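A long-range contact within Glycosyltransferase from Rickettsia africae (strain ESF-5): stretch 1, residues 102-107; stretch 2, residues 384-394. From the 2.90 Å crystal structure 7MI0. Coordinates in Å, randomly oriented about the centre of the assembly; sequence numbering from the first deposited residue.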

# COMPACT_ATOMS: atom_id res chain seq x y z
N VAL A 102 -22.50 -17.29 -4.03
CA VAL A 102 -21.63 -16.12 -4.11
C VAL A 102 -22.19 -15.14 -5.12
O VAL A 102 -22.57 -15.51 -6.24
CB VAL A 102 -20.21 -16.56 -4.49
CG1 VAL A 102 -19.34 -15.36 -4.82
CG2 VAL A 102 -19.59 -17.38 -3.36
N ASP A 103 -22.25 -13.87 -4.73
CA ASP A 103 -22.78 -12.82 -5.58
C ASP A 103 -21.71 -12.16 -6.44
O ASP A 103 -21.98 -11.77 -7.59
CB ASP A 103 -23.49 -11.76 -4.73
CG ASP A 103 -24.75 -12.30 -4.08
OD1 ASP A 103 -25.61 -12.84 -4.82
OD2 ASP A 103 -24.88 -12.20 -2.84
N ILE A 104 -20.49 -12.01 -5.92
CA ILE A 104 -19.40 -11.37 -6.63
C ILE A 104 -18.12 -12.14 -6.35
O ILE A 104 -17.85 -12.49 -5.20
CB ILE A 104 -19.21 -9.90 -6.21
CG1 ILE A 104 -20.39 -9.04 -6.66
CG2 ILE A 104 -17.91 -9.34 -6.74
CD1 ILE A 104 -20.36 -7.65 -6.07
N VAL A 105 -17.35 -12.42 -7.39
CA VAL A 105 -15.98 -12.89 -7.23
C VAL A 105 -15.05 -11.72 -7.50
O VAL A 105 -15.11 -11.09 -8.57
CB VAL A 105 -15.67 -14.07 -8.17
CG1 VAL A 105 -14.19 -14.39 -8.11
CG2 VAL A 105 -16.50 -15.27 -7.78
N HIS A 106 -14.18 -11.43 -6.54
CA HIS A 106 -13.33 -10.24 -6.52
C HIS A 106 -11.88 -10.70 -6.61
O HIS A 106 -11.35 -11.29 -5.67
CB HIS A 106 -13.60 -9.45 -5.24
CG HIS A 106 -12.97 -8.09 -5.21
ND1 HIS A 106 -13.25 -7.17 -4.22
CD2 HIS A 106 -12.08 -7.50 -6.03
CE1 HIS A 106 -12.56 -6.07 -4.43
NE2 HIS A 106 -11.83 -6.24 -5.52
N THR A 107 -11.24 -10.44 -7.75
CA THR A 107 -9.88 -10.90 -8.00
C THR A 107 -8.90 -9.74 -7.89
O THR A 107 -9.15 -8.64 -8.40
CB THR A 107 -9.74 -11.56 -9.37
OG1 THR A 107 -9.78 -10.56 -10.40
CG2 THR A 107 -10.87 -12.52 -9.60
N LYS A 384 -16.14 2.70 -0.11
CA LYS A 384 -16.10 2.72 -1.56
C LYS A 384 -16.14 1.31 -2.14
O LYS A 384 -16.69 1.10 -3.23
CB LYS A 384 -14.87 3.47 -2.06
CG LYS A 384 -14.91 4.96 -1.80
CD LYS A 384 -13.70 5.63 -2.43
CE LYS A 384 -13.65 7.11 -2.14
NZ LYS A 384 -12.34 7.66 -2.55
N ASN A 385 -15.56 0.33 -1.43
CA ASN A 385 -15.65 -1.05 -1.89
C ASN A 385 -17.08 -1.56 -1.84
O ASN A 385 -17.53 -2.24 -2.78
CB ASN A 385 -14.74 -1.94 -1.04
CG ASN A 385 -13.40 -2.18 -1.68
OD1 ASN A 385 -13.29 -2.96 -2.63
ND2 ASN A 385 -12.38 -1.51 -1.17
N LEU A 386 -17.80 -1.28 -0.76
CA LEU A 386 -19.17 -1.75 -0.65
C LEU A 386 -20.06 -1.09 -1.70
O LEU A 386 -21.00 -1.73 -2.20
CB LEU A 386 -19.70 -1.48 0.75
CG LEU A 386 -20.84 -2.37 1.23
CD1 LEU A 386 -20.29 -3.71 1.67
CD2 LEU A 386 -21.61 -1.71 2.36
N GLU A 387 -19.79 0.17 -2.04
CA GLU A 387 -20.58 0.86 -3.05
C GLU A 387 -20.45 0.19 -4.41
O GLU A 387 -21.45 -0.06 -5.09
CB GLU A 387 -20.16 2.33 -3.13
CG GLU A 387 -20.47 3.12 -1.87
CD GLU A 387 -21.97 3.27 -1.63
OE1 GLU A 387 -22.64 3.90 -2.47
OE2 GLU A 387 -22.46 2.78 -0.58
N ILE A 388 -19.21 -0.12 -4.82
CA ILE A 388 -19.01 -0.76 -6.12
C ILE A 388 -19.62 -2.16 -6.12
O ILE A 388 -20.09 -2.63 -7.17
CB ILE A 388 -17.52 -0.77 -6.50
CG1 ILE A 388 -17.34 -1.07 -7.98
CG2 ILE A 388 -16.73 -1.78 -5.69
CD1 ILE A 388 -17.95 -0.03 -8.87
N TYR A 389 -19.66 -2.83 -4.97
CA TYR A 389 -20.39 -4.09 -4.88
C TYR A 389 -21.87 -3.88 -5.19
O TYR A 389 -22.46 -4.64 -5.96
CB TYR A 389 -20.24 -4.71 -3.49
CG TYR A 389 -18.86 -5.26 -3.18
CD1 TYR A 389 -18.00 -5.62 -4.21
CD2 TYR A 389 -18.42 -5.41 -1.87
CE1 TYR A 389 -16.74 -6.12 -3.94
CE2 TYR A 389 -17.15 -5.90 -1.59
CZ TYR A 389 -16.32 -6.26 -2.64
OH TYR A 389 -15.06 -6.75 -2.39
N LYS A 390 -22.46 -2.84 -4.60
CA LYS A 390 -23.88 -2.57 -4.81
C LYS A 390 -24.16 -2.16 -6.25
O LYS A 390 -25.18 -2.57 -6.83
CB LYS A 390 -24.35 -1.48 -3.85
CG LYS A 390 -24.31 -1.90 -2.39
CD LYS A 390 -24.44 -0.69 -1.49
CE LYS A 390 -24.24 -1.04 -0.03
NZ LYS A 390 -24.07 0.19 0.81
N GLU A 391 -23.28 -1.35 -6.85
CA GLU A 391 -23.44 -1.01 -8.26
C GLU A 391 -23.39 -2.26 -9.12
O GLU A 391 -24.23 -2.46 -10.01
CB GLU A 391 -22.36 -0.02 -8.69
CG GLU A 391 -22.38 0.24 -10.19
CD GLU A 391 -21.60 1.49 -10.58
OE1 GLU A 391 -20.89 2.06 -9.72
OE2 GLU A 391 -21.71 1.89 -11.77
N ILE A 392 -22.41 -3.13 -8.87
CA ILE A 392 -22.26 -4.36 -9.63
C ILE A 392 -23.48 -5.26 -9.46
O ILE A 392 -23.86 -5.99 -10.39
CB ILE A 392 -20.96 -5.06 -9.20
CG1 ILE A 392 -19.77 -4.46 -9.93
CG2 ILE A 392 -21.02 -6.55 -9.44
CD1 ILE A 392 -18.46 -5.07 -9.53
N LEU A 393 -24.13 -5.21 -8.29
CA LEU A 393 -25.27 -6.06 -7.99
C LEU A 393 -26.61 -5.38 -8.22
O LEU A 393 -27.65 -6.01 -8.00
CB LEU A 393 -25.18 -6.56 -6.55
CG LEU A 393 -24.04 -7.53 -6.28
CD1 LEU A 393 -24.13 -8.08 -4.87
CD2 LEU A 393 -24.05 -8.65 -7.29
N LYS A 394 -26.62 -4.12 -8.66
CA LYS A 394 -27.87 -3.45 -9.01
C LYS A 394 -28.63 -4.27 -10.05
O LYS A 394 -28.04 -4.97 -10.89
CB LYS A 394 -27.59 -2.04 -9.55

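A β-strand laid against an α-helix commonly makes its contact through alternate residues, because successive side chains of a strand point to opposite sides while those of a helix recur on one face every three or four positions. The glycosyltransferase of Rickettsia africae offers a compact example, in which strand 104-107 meets a helix with no two touching residues fewer than 279 positions apart in sequence. The two axes approach to 10.5 Å, a spacing that leaves room for a layer of side chains, and their N-to-C directions make an angle of 132°, closer to antiparallel than to parallel.

The apolar centre is built around one methyl group. I104, buried and with its CA-to-CB bond directed toward the helix, adopts the m rotamer at chi1 and t at chi2, an extended arrangement that carries CD1 in among three side chains of the second stretch, Y389, I392 and L393. From I104 CD1 the distance is 3.6 Å to I392 CG2, 3.6 Å to Y389 CD1 and 3.7 Å to L393 CG, all ordinary van der Waals separations. Y389 is followed three and four positions later by I392 and L393, the spacing that brings residues to one side of a helix, and the backbone hydrogen bond from L393 N to Y389 O, 2.9 Å long, ties these two positions together. I104 loses more surface to the opposing stretch than any other residue here, 94 Å² of the 316 Å² buried in total from both sides.

At one end of this cluster, L393 also reaches the residue before the strand. L393 CD1 lies 3.7 Å from D103 CB, so the aspartate contributes the aliphatic base of its side chain to the contact, while its OD2 is hydrogen-bonded elsewhere in the structure. An acidic residue can thus border an apolar patch without bringing its charge into it.

In the other direction the character changes, and Y389 makes the transition. Its CA-to-CB bond points sideways, yet the end of the side chain comes nearer to the strand, so that the ring meets I104 while the hydroxyl extends to H106. The next strand residue, V105, takes no part in the contact; H106, two positions after I104, again directs its CA-to-CB bond toward the helix. H106 ND1 and Y389 OH are 2.6 Å apart, a short hydrogen bond in which either atom could be the donor. Each partner lies at the edge of the other's ring, near its plane, as suits an interaction made through an in-plane nitrogen and a phenolic oxygen. The rings themselves are nearly perpendicular, at 86°, with centroids 5.6 Å apart.

N385, one turn before Y389, completes the polar edge. N385 OD1 approaches H106 CE1 to 3.7 Å, also near the plane of the imidazole, and this is a contact rather than a hydrogen bond. H106 NE2 and N385 ND2 are both hydrogen-bonded elsewhere in the structure. The example shows how a small interface can pass from apolar packing to a specific polar link through a single amphipathic side chain.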